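Long-range contacts in catalase (Pseudomonas syringae, PDB 1M7S), which decomposes hydrogen peroxide into water and oxygen with a heme cofactor, protecting the cell from peroxide damage: residues Y256-K261 with V282-I287; F187-G192 with Q216-L221. One frame throughout, in Å; residues are numbered along the deposited sequence.

Contact 1: residues Y256-K261 with V282-I287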
loop_
_atom_site.group_PDB
_atom_site.type_symbol
_atom_site.label_atom_id
_atom_site.label_comp_id
_atom_site.label_asym_id
_atom_site.label_seq_id
_atom_site.Cartn_x
_atom_site.Cartn_y
_atom_site.Cartn_z
ATOM N N TYR A 256 -8.760 -39.546 4.422
ATOM C CA TYR A 256 -9.882 -40.304 3.910
ATOM C C TYR A 256 -10.800 -39.498 2.982
ATOM O O TYR A 256 -10.994 -38.280 3.177
ATOM C CB TYR A 256 -10.726 -40.824 5.076
ATOM C CG TYR A 256 -10.103 -41.905 5.906
ATOM C CD1 TYR A 256 -9.204 -41.554 6.915
ATOM C CD2 TYR A 256 -10.407 -43.257 5.723
ATOM C CE1 TYR A 256 -8.619 -42.528 7.705
ATOM C CE2 TYR A 256 -9.816 -44.243 6.503
ATOM C CZ TYR A 256 -8.917 -43.863 7.475
ATOM O OH TYR A 256 -8.299 -44.785 8.272
ATOM N N VAL A 257 -11.445 -40.218 2.044
ATOM C CA VAL A 257 -12.452 -39.588 1.177
ATOM C C VAL A 257 -13.815 -40.277 1.286
ATOM O O VAL A 257 -13.886 -41.481 1.566
ATOM C CB VAL A 257 -12.108 -39.443 -0.298
ATOM C CG1 VAL A 257 -10.922 -38.472 -0.477
ATOM C CG2 VAL A 257 -11.823 -40.775 -1.008
ATOM N N GLN A 258 -14.899 -39.492 1.134
ATOM C CA GLN A 258 -16.273 -39.968 1.064
ATOM C C GLN A 258 -16.711 -39.589 -0.341
ATOM O O GLN A 258 -16.399 -38.461 -0.778
ATOM C CB GLN A 258 -17.304 -39.370 2.046
ATOM C CG GLN A 258 -17.167 -39.923 3.448
ATOM C CD GLN A 258 -18.129 -39.131 4.335
ATOM O OE1 GLN A 258 -17.895 -37.919 4.453
ATOM N NE2 GLN A 258 -19.119 -39.768 4.931
ATOM N N VAL A 259 -17.261 -40.524 -1.107
ATOM C CA VAL A 259 -17.517 -40.280 -2.520
ATOM C C VAL A 259 -18.957 -40.447 -2.920
ATOM O O VAL A 259 -19.514 -41.470 -2.490
ATOM C CB VAL A 259 -16.678 -41.315 -3.348
ATOM C CG1 VAL A 259 -16.797 -41.209 -4.851
ATOM C CG2 VAL A 259 -15.202 -41.221 -2.999
ATOM N N LEU A 260 -19.494 -39.498 -3.671
ATOM C CA LEU A 260 -20.837 -39.614 -4.222
ATOM C C LEU A 260 -20.820 -39.199 -5.691
ATOM O O LEU A 260 -20.091 -38.297 -6.151
ATOM C CB LEU A 260 -21.879 -38.740 -3.528
ATOM C CG LEU A 260 -22.288 -39.052 -2.094
ATOM C CD1 LEU A 260 -23.197 -37.966 -1.526
ATOM C CD2 LEU A 260 -23.003 -40.380 -2.000
ATOM N N LYS A 261 -21.590 -39.939 -6.520
ATOM C CA LYS A 261 -21.767 -39.590 -7.918
ATOM C C LYS A 261 -22.821 -38.472 -8.004
ATOM O O LYS A 261 -23.741 -38.341 -7.202
ATOM C CB LYS A 261 -22.291 -40.815 -8.686
ATOM C CG LYS A 261 -21.425 -42.050 -8.633
ATOM C CD LYS A 261 -21.913 -43.083 -9.636
ATOM C CE LYS A 261 -21.983 -44.467 -8.999
ATOM N NZ LYS A 261 -20.609 -45.053 -8.929
ATOM N N VAL A 282 -22.203 -42.318 4.196
ATOM C CA VAL A 282 -21.329 -42.675 3.070
ATOM C C VAL A 282 -20.019 -43.191 3.648
ATOM O O VAL A 282 -19.412 -42.531 4.482
ATOM C CB VAL A 282 -21.125 -41.464 2.158
ATOM C CG1 VAL A 282 -20.308 -41.824 0.935
ATOM C CG2 VAL A 282 -22.490 -40.928 1.710
ATOM N N PRO A 283 -19.551 -44.323 3.167
ATOM C CA PRO A 283 -18.346 -44.952 3.655
ATOM C C PRO A 283 -17.099 -44.111 3.386
ATOM O O PRO A 283 -17.106 -43.400 2.382
ATOM C CB PRO A 283 -18.225 -46.319 2.955
ATOM C CG PRO A 283 -19.484 -46.421 2.124
ATOM C CD PRO A 283 -20.280 -45.127 2.170
ATOM N N GLU A 284 -16.051 -44.244 4.199
ATOM C CA GLU A 284 -14.779 -43.544 3.957
ATOM C C GLU A 284 -13.692 -44.493 3.434
ATOM O O GLU A 284 -13.637 -45.643 3.851
ATOM C CB GLU A 284 -14.260 -42.918 5.258
ATOM C CG GLU A 284 -15.264 -41.908 5.837
ATOM C CD GLU A 284 -14.579 -41.243 7.028
ATOM O OE1 GLU A 284 -14.906 -41.673 8.147
ATOM O OE2 GLU A 284 -13.707 -40.366 6.837
ATOM N N LYS A 285 -12.815 -44.061 2.559
ATOM C CA LYS A 285 -11.719 -44.827 1.998
ATOM C C LYS A 285 -10.397 -44.085 2.236
ATOM O O LYS A 285 -10.294 -42.908 1.928
ATOM C CB LYS A 285 -11.925 -45.012 0.483
ATOM C CG LYS A 285 -10.701 -45.477 -0.295
ATOM C CD LYS A 285 -10.952 -45.787 -1.753
ATOM C CE LYS A 285 -9.672 -46.433 -2.335
ATOM N NZ LYS A 285 -9.957 -47.109 -3.638
ATOM N N LYS A 286 -9.416 -44.770 2.831
ATOM C CA LYS A 286 -8.129 -44.087 3.067
ATOM C C LYS A 286 -7.349 -43.905 1.784
ATOM O O LYS A 286 -7.264 -44.840 0.936
ATOM C CB LYS A 286 -7.303 -44.914 4.065
ATOM C CG LYS A 286 -5.955 -44.261 4.358
ATOM C CD LYS A 286 -5.363 -44.790 5.655
ATOM C CE LYS A 286 -5.039 -46.265 5.598
ATOM N NZ LYS A 286 -4.826 -46.795 4.230
ATOM N N ILE A 287 -6.788 -42.720 1.525
ATOM C CA ILE A 287 -6.051 -42.474 0.307
ATOM C C ILE A 287 -4.619 -41.996 0.503
ATOM O O ILE A 287 -3.920 -41.795 -0.517
ATOM C CB ILE A 287 -6.758 -41.452 -0.615
ATOM C CG1 ILE A 287 -6.944 -40.063 0.043
ATOM C CG2 ILE A 287 -8.112 -41.991 -1.067
ATOM C CD1 ILE A 287 -7.379 -39.047 -1.033
HETATM O O HOH W 1 -13.871 -38.938 4.494
HETATM O O HOH W 2 -17.237 -43.311 -0.286
#

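Contact 2: residues F187-G192 with Q216-L221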
loop_
_atom_site.group_PDB
_atom_site.type_symbol
_atom_site.label_atom_id
_atom_site.label_comp_id
_atom_site.label_asym_id
_atom_site.label_seq_id
_atom_site.Cartn_x
_atom_site.Cartn_y
_atom_site.Cartn_z
ATOM N N PHE A 187 -3.986 -33.194 18.303
ATOM C CA PHE A 187 -5.089 -33.940 18.847
ATOM C C PHE A 187 -6.444 -33.478 18.303
ATOM O O PHE A 187 -7.412 -33.472 19.042
ATOM C CB PHE A 187 -5.053 -33.867 20.390
ATOM C CG PHE A 187 -3.692 -34.292 20.895
ATOM C CD1 PHE A 187 -2.839 -33.337 21.435
ATOM C CD2 PHE A 187 -3.264 -35.597 20.809
ATOM C CE1 PHE A 187 -1.579 -33.670 21.898
ATOM C CE2 PHE A 187 -1.993 -35.957 21.257
ATOM C CZ PHE A 187 -1.142 -35.002 21.796
ATOM N N MET A 188 -6.459 -33.118 17.039
ATOM C CA MET A 188 -7.699 -32.763 16.375
ATOM C C MET A 188 -7.708 -33.390 14.973
ATOM O O MET A 188 -6.654 -33.503 14.338
ATOM C CB MET A 188 -7.971 -31.273 16.200
ATOM C CG MET A 188 -7.120 -30.460 15.260
ATOM S SD MET A 188 -7.453 -28.668 15.485
ATOM C CE MET A 188 -6.794 -28.183 13.873
ATOM N N ASP A 189 -8.912 -33.575 14.465
ATOM C CA ASP A 189 -9.012 -34.019 13.075
ATOM C C ASP A 189 -9.065 -32.782 12.181
ATOM O O ASP A 189 -9.114 -31.662 12.652
ATOM C CB ASP A 189 -10.285 -34.838 12.852
ATOM C CG ASP A 189 -10.234 -36.279 13.294
ATOM O OD1 ASP A 189 -9.211 -36.753 13.817
ATOM O OD2 ASP A 189 -11.285 -36.966 13.095
ATOM N N GLY A 190 -9.069 -33.001 10.867
ATOM C CA GLY A 190 -9.208 -31.904 9.915
ATOM C C GLY A 190 -10.258 -32.353 8.888
ATOM O O GLY A 190 -10.507 -33.558 8.673
ATOM N N ASN A 191 -10.988 -31.373 8.363
ATOM C CA ASN A 191 -12.031 -31.668 7.381
ATOM C C ASN A 191 -12.039 -30.603 6.303
ATOM O O ASN A 191 -11.894 -29.432 6.623
ATOM C CB ASN A 191 -13.417 -31.701 8.055
ATOM C CG ASN A 191 -13.584 -32.896 8.982
ATOM O OD1 ASN A 191 -13.810 -34.001 8.536
ATOM N ND2 ASN A 191 -13.423 -32.710 10.293
ATOM N N GLY A 192 -12.351 -30.946 5.041
ATOM C CA GLY A 192 -12.476 -29.981 3.963
ATOM C C GLY A 192 -13.774 -29.196 4.078
ATOM O O GLY A 192 -13.837 -28.089 3.533
ATOM N N GLN A 216 -2.994 -39.419 16.463
ATOM C CA GLN A 216 -2.667 -39.239 17.876
ATOM C C GLN A 216 -3.932 -39.309 18.707
ATOM O O GLN A 216 -3.880 -39.261 19.934
ATOM C CB GLN A 216 -2.002 -37.873 18.085
ATOM C CG GLN A 216 -0.676 -37.707 17.404
ATOM C CD GLN A 216 -0.707 -37.686 15.904
ATOM O OE1 GLN A 216 -0.079 -38.529 15.247
ATOM N NE2 GLN A 216 -1.411 -36.718 15.321
ATOM N N GLY A 217 -5.100 -39.330 18.053
ATOM C CA GLY A 217 -6.370 -39.354 18.754
ATOM C C GLY A 217 -6.856 -37.895 18.942
ATOM O O GLY A 217 -6.178 -36.939 18.556
ATOM N N ILE A 218 -8.047 -37.806 19.487
ATOM C CA ILE A 218 -8.710 -36.553 19.811
ATOM C C ILE A 218 -8.586 -36.261 21.302
ATOM O O ILE A 218 -8.975 -37.067 22.161
ATOM C CB ILE A 218 -10.230 -36.619 19.517
ATOM C CG1 ILE A 218 -10.493 -36.974 18.060
ATOM C CG2 ILE A 218 -10.933 -35.300 19.872
ATOM C CD1 ILE A 218 -9.651 -36.251 17.046
ATOM N N LYS A 219 -8.098 -35.047 21.612
ATOM C CA LYS A 219 -7.995 -34.670 23.017
ATOM C C LYS A 219 -8.451 -33.213 23.148
ATOM O O LYS A 219 -7.813 -32.334 22.591
ATOM C CB LYS A 219 -6.533 -34.749 23.432
ATOM C CG LYS A 219 -6.215 -35.189 24.846
ATOM C CD LYS A 219 -4.801 -35.781 24.925
ATOM C CE LYS A 219 -4.640 -36.915 23.920
ATOM N NZ LYS A 219 -3.328 -37.619 24.040
ATOM N N ASN A 220 -9.463 -32.979 23.950
ATOM C CA ASN A 220 -9.978 -31.648 24.214
ATOM C C ASN A 220 -9.879 -31.304 25.701
ATOM O O ASN A 220 -9.846 -32.156 26.606
ATOM C CB ASN A 220 -11.485 -31.659 23.819
ATOM C CG ASN A 220 -11.644 -31.920 22.336
ATOM O OD1 ASN A 220 -10.910 -31.354 21.528
ATOM N ND2 ASN A 220 -12.586 -32.755 21.945
ATOM N N LEU A 221 -9.927 -29.996 25.959
ATOM C CA LEU A 221 -9.927 -29.475 27.312
ATOM C C LEU A 221 -11.369 -29.175 27.706
ATOM O O LEU A 221 -12.122 -28.730 26.840
ATOM C CB LEU A 221 -9.147 -28.140 27.372
ATOM C CG LEU A 221 -7.704 -28.217 26.937
ATOM C CD1 LEU A 221 -7.089 -26.815 26.842
ATOM C CD2 LEU A 221 -6.848 -29.074 27.877
HETATM O O HOH W 3 -9.422 -31.764 19.303
#

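Contact 1: residues Y256-K261 with V282-I287
The phenol ring of Tyr256 lies against Lys286, whose CB sits over one ring face, 4.0 Å from the centroid of the Tyr256 ring, a CH-pi contact. CG of Lys286 is anti to its backbone N (chi1 -180°). Further along the chain, Lys286 CD lies 3.9 Å from Tyr256 OH before the end of the lysine turns away. Glu284 projects from the same side of the sheet as Tyr256 and Lys286 and crosses the tyrosine side chain at about a right angle, Glu284 OE2 standing 3.5 Å from Tyr256 CB. That carboxylate oxygen is not left to the tyrosine: it bonds to His211 of strand 205-214 and accepts from a water that also gives a weak bond to Tyr256 O.

Backbone bonds fix the register. Val257 N donates to Lys285 O at 2.9 Å and Lys285 N returns to Val257 O, which makes these two an antiparallel hydrogen-bonded pair. Toward Val282 the two backbones diverge, and side chain and water take over. Gln258 NE2 reaches Val282 O at 2.8 Å in an almost straight bond (178° at the hydrogen) that lies in the plane of its amide; NE2 also bonds to Trp279 O. A second water links Val259 N to Pro283 O. On the face of Val257, apolar contact comes from its CG1, 3.6 Å from Ile287 CD1, while beyond the paired residues Leu260 CD2 packs 3.8 Å from Val282 CG2.

The short segments run 138° apart in direction, well short of a flat antiparallel pair. Such a strong twist is consistent with a closed, curled sheet, and strands 252-260 and 284-295 are neighbours in the antiparallel beta barrel characteristic of heme catalases.

Contact 2: residues F187-G192 with Q216-L221
Phe187 and Lys219 lie side by side and point the same way. Phe187 CB and Lys219 CB are 3.5 Å apart. A bend at chi3 of Lys219 (-55°) turns CE over the phenylalanine ring, 4.1 Å from the centroid of Phe187 and 29° off its normal, in CH-pi geometry; Lys219 NZ stands above the rim atom Phe187 CE2. Gln216 meets the same ring obliquely through CB, 3.7 Å from Phe187 CE2, while its polar end is engaged elsewhere, OE1 by Lys252 N and NE2 by Arg186 O.

Among the polar contacts, one direct hydrogen bond joins the segments: Lys219 N to Phe187 O, 3.1 Å long and 165° at the hydrogen. Water is a second partner of Phe187 O, donating to it at 2.7 Å and also to Asn220 OD1. Weaker CA-H...O contacts flank the bond, Phe187 CA with Gly217 O (3.2 Å) and Ile218 CA with Phe187 O. Together they bring the two backbones close around Phe187.

A methyl-to-carboxylate van der Waals contact stands apart from both groups: Ile218 CD1 is 3.3 Å from Asp189 OD1, where the two side chains cross at about a right angle. Asp189 extends the contact into the barrel sheet, this OD1 being bonded to Ser214 N and its OD2 to His211 NE2. The CB of Met188 points away from 216-221; its side chain is about 7 Å from that of Asn124, a predicted active-site residue. The contact thus lies where strand 205-214 gives way to the loop before helix 223-232, with Phe187 touching Asp240 of helix 236-246 and strand 190-191 pairing with strand 205-214.

In the fold
From the N terminus, contact 2 comes first: the chain leaves 187-192, forms strands 196-199 and 205-214, and closes a loop at 216-221. Helices 223-232 and 236-246 follow before strand 252-260 opens contact 1, whose 20 intervening residues contain no helix or strand before the chain returns at 282-287. The loops are in series, neither nested nor crossed. Strand 205-214 connects them, pairing with 190-191 and with 252-260, which in turn pairs with 284-295. His211 makes the link concrete, bonding Asp189 through NE2 and Glu284 through ND1. The contacts do not touch, their nearest atoms being about 7 Å apart.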